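Tryptophan synthase alpha chain (Aquifex aeolicus, PDB 2EKC) probably cleaves indoleglycerol phosphate to indole and glyceraldehyde 3-phosphate, as the alpha subunit of the enzyme that completes tryptophan biosynthesis. Local coordinates at residues T101-I106 against P133-E138. Residues are numbered along the deposited sequence; the frame is centred on the assembly and turned at random.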
ATOM      1  N   THR A 101       3.065  -6.927   4.043  1.00 11.46           N
ATOM      2  CA  THR A 101       3.434  -8.212   4.610  1.00 11.83           C
ATOM      3  C   THR A 101       2.527  -8.622   5.762  1.00 12.73           C
ATOM      4  O   THR A 101       2.068  -7.783   6.549  1.00 13.54           O
ATOM      5  CB  THR A 101       4.902  -8.193   5.127  1.00 12.76           C
ATOM      6  OG1 THR A 101       5.216  -9.450   5.740  1.00 16.31           O
ATOM      7  CG2 THR A 101       5.094  -7.090   6.159  1.00 12.67           C
ATOM      8  N   TYR A 102       2.247  -9.916   5.849  1.00 11.77           N
ATOM      9  CA  TYR A 102       1.441 -10.419   6.944  1.00 11.74           C
ATOM     10  C   TYR A 102       2.398 -10.446   8.125  1.00 12.40           C
ATOM     11  O   TYR A 102       3.617 -10.349   7.938  1.00 11.33           O
ATOM     12  CB  TYR A 102       0.899 -11.811   6.620  1.00 12.37           C
ATOM     13  CG  TYR A 102      -0.350 -11.750   5.764  1.00 13.08           C
ATOM     14  CD1 TYR A 102      -0.288 -11.355   4.425  1.00 13.25           C
ATOM     15  CD2 TYR A 102      -1.600 -12.045   6.306  1.00 14.03           C
ATOM     16  CE1 TYR A 102      -1.447 -11.254   3.647  1.00 13.57           C
ATOM     17  CE2 TYR A 102      -2.763 -11.948   5.542  1.00 14.05           C
ATOM     18  CZ  TYR A 102      -2.681 -11.554   4.215  1.00 13.70           C
ATOM     19  OH  TYR A 102      -3.828 -11.479   3.458  1.00 12.79           O
ATOM     20  N   TYR A 103       1.870 -10.571   9.337  1.00 13.44           N
ATOM     21  CA  TYR A 103       2.732 -10.543  10.514  1.00 13.78           C
ATOM     22  C   TYR A 103       3.654 -11.740  10.729  1.00 13.61           C
ATOM     23  O   TYR A 103       4.829 -11.562  11.041  1.00 14.21           O
ATOM     24  CB  TYR A 103       1.906 -10.341  11.787  1.00 15.13           C
ATOM     25  CG  TYR A 103       2.784 -10.306  13.022  1.00 17.30           C
ATOM     26  CD1 TYR A 103       3.574  -9.193  13.307  1.00 17.96           C
ATOM     27  CD2 TYR A 103       2.880 -11.415  13.863  1.00 19.25           C
ATOM     28  CE1 TYR A 103       4.445  -9.188  14.398  1.00 21.15           C
ATOM     29  CE2 TYR A 103       3.745 -11.421  14.954  1.00 22.31           C
ATOM     30  CZ  TYR A 103       4.523 -10.307  15.214  1.00 21.32           C
ATOM     31  OH  TYR A 103       5.387 -10.324  16.284  1.00 26.12           O
ATOM     32  N   ASN A 104       3.119 -12.947  10.579  1.00 14.95           N
ATOM     33  CA  ASN A 104       3.894 -14.167  10.795  1.00 17.80           C
ATOM     34  C   ASN A 104       5.297 -14.172  10.189  1.00 17.88           C
ATOM     35  O   ASN A 104       6.266 -14.505  10.872  1.00 17.19           O
ATOM     36  CB  ASN A 104       3.104 -15.381  10.295  1.00 21.93           C
ATOM     37  CG  ASN A 104       3.882 -16.676  10.419  1.00 25.54           C
ATOM     38  OD1 ASN A 104       4.385 -17.013  11.490  1.00 27.38           O
ATOM     39  ND2 ASN A 104       3.977 -17.413   9.319  1.00 29.90           N
ATOM     40  N   PRO A 105       5.429 -13.816   8.897  1.00 17.35           N
ATOM     41  CA  PRO A 105       6.757 -13.805   8.272  1.00 16.04           C
ATOM     42  C   PRO A 105       7.760 -12.907   9.004  1.00 16.53           C
ATOM     43  O   PRO A 105       8.956 -13.214   9.067  1.00 15.17           O
ATOM     44  CB  PRO A 105       6.465 -13.317   6.855  1.00 16.78           C
ATOM     45  CG  PRO A 105       5.089 -13.871   6.598  1.00 17.35           C
ATOM     46  CD  PRO A 105       4.378 -13.557   7.897  1.00 15.38           C
ATOM     47  N   ILE A 106       7.278 -11.794   9.547  1.00 14.74           N
ATOM     48  CA  ILE A 106       8.154 -10.877  10.265  1.00 15.49           C
ATOM     49  C   ILE A 106       8.712 -11.586  11.497  1.00 18.04           C
ATOM     50  O   ILE A 106       9.914 -11.527  11.779  1.00 17.30           O
ATOM     51  CB  ILE A 106       7.398  -9.611  10.726  1.00 15.29           C
ATOM     52  CG1 ILE A 106       6.792  -8.889   9.518  1.00 14.27           C
ATOM     53  CG2 ILE A 106       8.352  -8.679  11.476  1.00 14.22           C
ATOM     54  CD1 ILE A 106       5.982  -7.653   9.891  1.00 14.36           C
ATOM     55  N   PRO A 133      -3.094  -7.346  17.734  1.00 18.72           N
ATOM     56  CA  PRO A 133      -2.963  -6.241  18.691  1.00 17.88           C
ATOM     57  C   PRO A 133      -1.933  -6.495  19.792  1.00 18.47           C
ATOM     58  O   PRO A 133      -1.285  -5.562  20.268  1.00 18.72           O
ATOM     59  CB  PRO A 133      -4.380  -6.095  19.241  1.00 18.56           C
ATOM     60  CG  PRO A 133      -5.230  -6.490  18.060  1.00 20.82           C
ATOM     61  CD  PRO A 133      -4.510  -7.709  17.536  1.00 17.54           C
ATOM     62  N   GLU A 134      -1.771  -7.756  20.185  1.00 18.49           N
ATOM     63  CA  GLU A 134      -0.819  -8.099  21.240  1.00 20.14           C
ATOM     64  C   GLU A 134       0.643  -8.093  20.770  1.00 20.81           C
ATOM     65  O   GLU A 134       1.556  -8.309  21.566  1.00 21.38           O
ATOM     66  CB  GLU A 134      -1.161  -9.470  21.847  1.00 19.43           C
ATOM     67  CG  GLU A 134      -0.793 -10.681  20.985  1.00 19.08           C
ATOM     68  CD  GLU A 134      -1.852 -11.050  19.967  1.00 18.24           C
ATOM     69  OE1 GLU A 134      -2.790 -10.254  19.745  1.00 17.98           O
ATOM     70  OE2 GLU A 134      -1.743 -12.146  19.380  1.00 16.81           O
ATOM     71  N   GLU A 135       0.861  -7.843  19.481  1.00 21.49           N
ATOM     72  CA  GLU A 135       2.215  -7.813  18.921  1.00 20.94           C
ATOM     73  C   GLU A 135       2.546  -6.417  18.395  1.00 21.22           C
ATOM     74  O   GLU A 135       3.697  -6.125  18.061  1.00 20.62           O
ATOM     75  CB  GLU A 135       2.335  -8.800  17.750  1.00 21.73           C
ATOM     76  CG  GLU A 135       2.014 -10.249  18.067  1.00 22.00           C
ATOM     77  CD  GLU A 135       3.062 -10.911  18.935  1.00 25.04           C
ATOM     78  OE1 GLU A 135       4.093 -10.277  19.235  1.00 24.70           O
ATOM     79  OE2 GLU A 135       2.851 -12.079  19.318  1.00 27.52           O
ATOM     80  N   ALA A 136       1.530  -5.564  18.331  1.00 20.39           N
ATOM     81  CA  ALA A 136       1.667  -4.210  17.803  1.00 20.02           C
ATOM     82  C   ALA A 136       2.723  -3.314  18.440  1.00 20.73           C
ATOM     83  O   ALA A 136       3.544  -2.727  17.734  1.00 18.71           O
ATOM     84  CB  ALA A 136       0.314  -3.508  17.838  1.00 20.27           C
ATOM     85  N   GLU A 137       2.707  -3.196  19.765  1.00 20.59           N
ATOM     86  CA  GLU A 137       3.668  -2.333  20.437  1.00 21.58           C
ATOM     87  C   GLU A 137       5.111  -2.731  20.164  1.00 21.44           C
ATOM     88  O   GLU A 137       5.960  -1.869  19.940  1.00 22.17           O
ATOM     89  CB  GLU A 137       3.410  -2.308  21.948  1.00 25.01           C
ATOM     90  CG  GLU A 137       2.047  -1.751  22.341  1.00 30.75           C
ATOM     91  CD  GLU A 137       1.746  -0.412  21.683  1.00 35.98           C
ATOM     92  OE1 GLU A 137       2.585   0.512  21.788  1.00 38.30           O
ATOM     93  OE2 GLU A 137       0.664  -0.284  21.059  1.00 38.39           O
ATOM     94  N   GLU A 138       5.395  -4.029  20.171  1.00 20.68           N
ATOM     95  CA  GLU A 138       6.757  -4.478  19.921  1.00 21.65           C
ATOM     96  C   GLU A 138       7.182  -4.149  18.493  1.00 19.78           C
ATOM     97  O   GLU A 138       8.298  -3.683  18.263  1.00 18.74           O
ATOM     98  CB  GLU A 138       6.895  -5.986  20.167  1.00 22.97           C
ATOM     99  CG  GLU A 138       8.292  -6.508  19.848  1.00 28.19           C
ATOM    100  CD  GLU A 138       8.458  -7.997  20.100  1.00 31.69           C
ATOM    101  OE1 GLU A 138       7.567  -8.783  19.702  1.00 33.26           O
ATOM    102  OE2 GLU A 138       9.494  -8.383  20.685  1.00 34.08           O
TER
HETATM  103  O   HOH W   1       5.869  -7.956  17.263  1.00 33.57           O
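In the TIM barrel of this alpha subunit, the helices 103-109 and 133-145, which follow the neighbouring parallel strands 97-100 and 125-127, meet through Tyr103 and Glu135. The tyrosine spans the gap between backbones whose nearest CA atoms, those of Tyr103 and Glu135, stand 8.9 Å apart. With CG anti to the backbone N (chi1 -180°), Tyr103 sets its ring against the Glu135 side chain. The two side chains cross at about a right angle, and the methylene carbons of Glu135 lie against the phenol end of the ring. Glu135 CB makes an off-centre CH-pi contact, 4.1 Å from the ring centroid of Tyr103, while Glu135 CG packs 3.7 Å from Tyr103 CE2. A bend at chi2 (-71°) brings the carboxylate over beside the hydroxyl, its plane 21° from that of the ring, with Glu135 OE1 3.2 Å from Tyr103 OH. Glutamate suits this place because its aliphatic stem packs on the aromatic ring while its carboxylate, on a partly exposed residue, lies beside the phenol hydroxyl. At the other end of the tyrosine, Asp130 holds the backbone N by a hydrogen bond. The preceding Tyr102 bonds through its hydroxyl to Asp60, a predicted proton acceptor. Tyrosine suits position 103 because its flat ring packs on those methylenes while its OH donates a short 2.6 Å hydrogen bond to a water. Replacing Tyr103 with an alanine would probably open a gap beside the Glu135 methylenes and leave this water without its hydroxyl donor. The water in turn donates to Glu135 O at 3.0 Å. Its other proton goes to Glu138, whose long, extended side chain brings OE1 within 3.1 Å of the water oxygen.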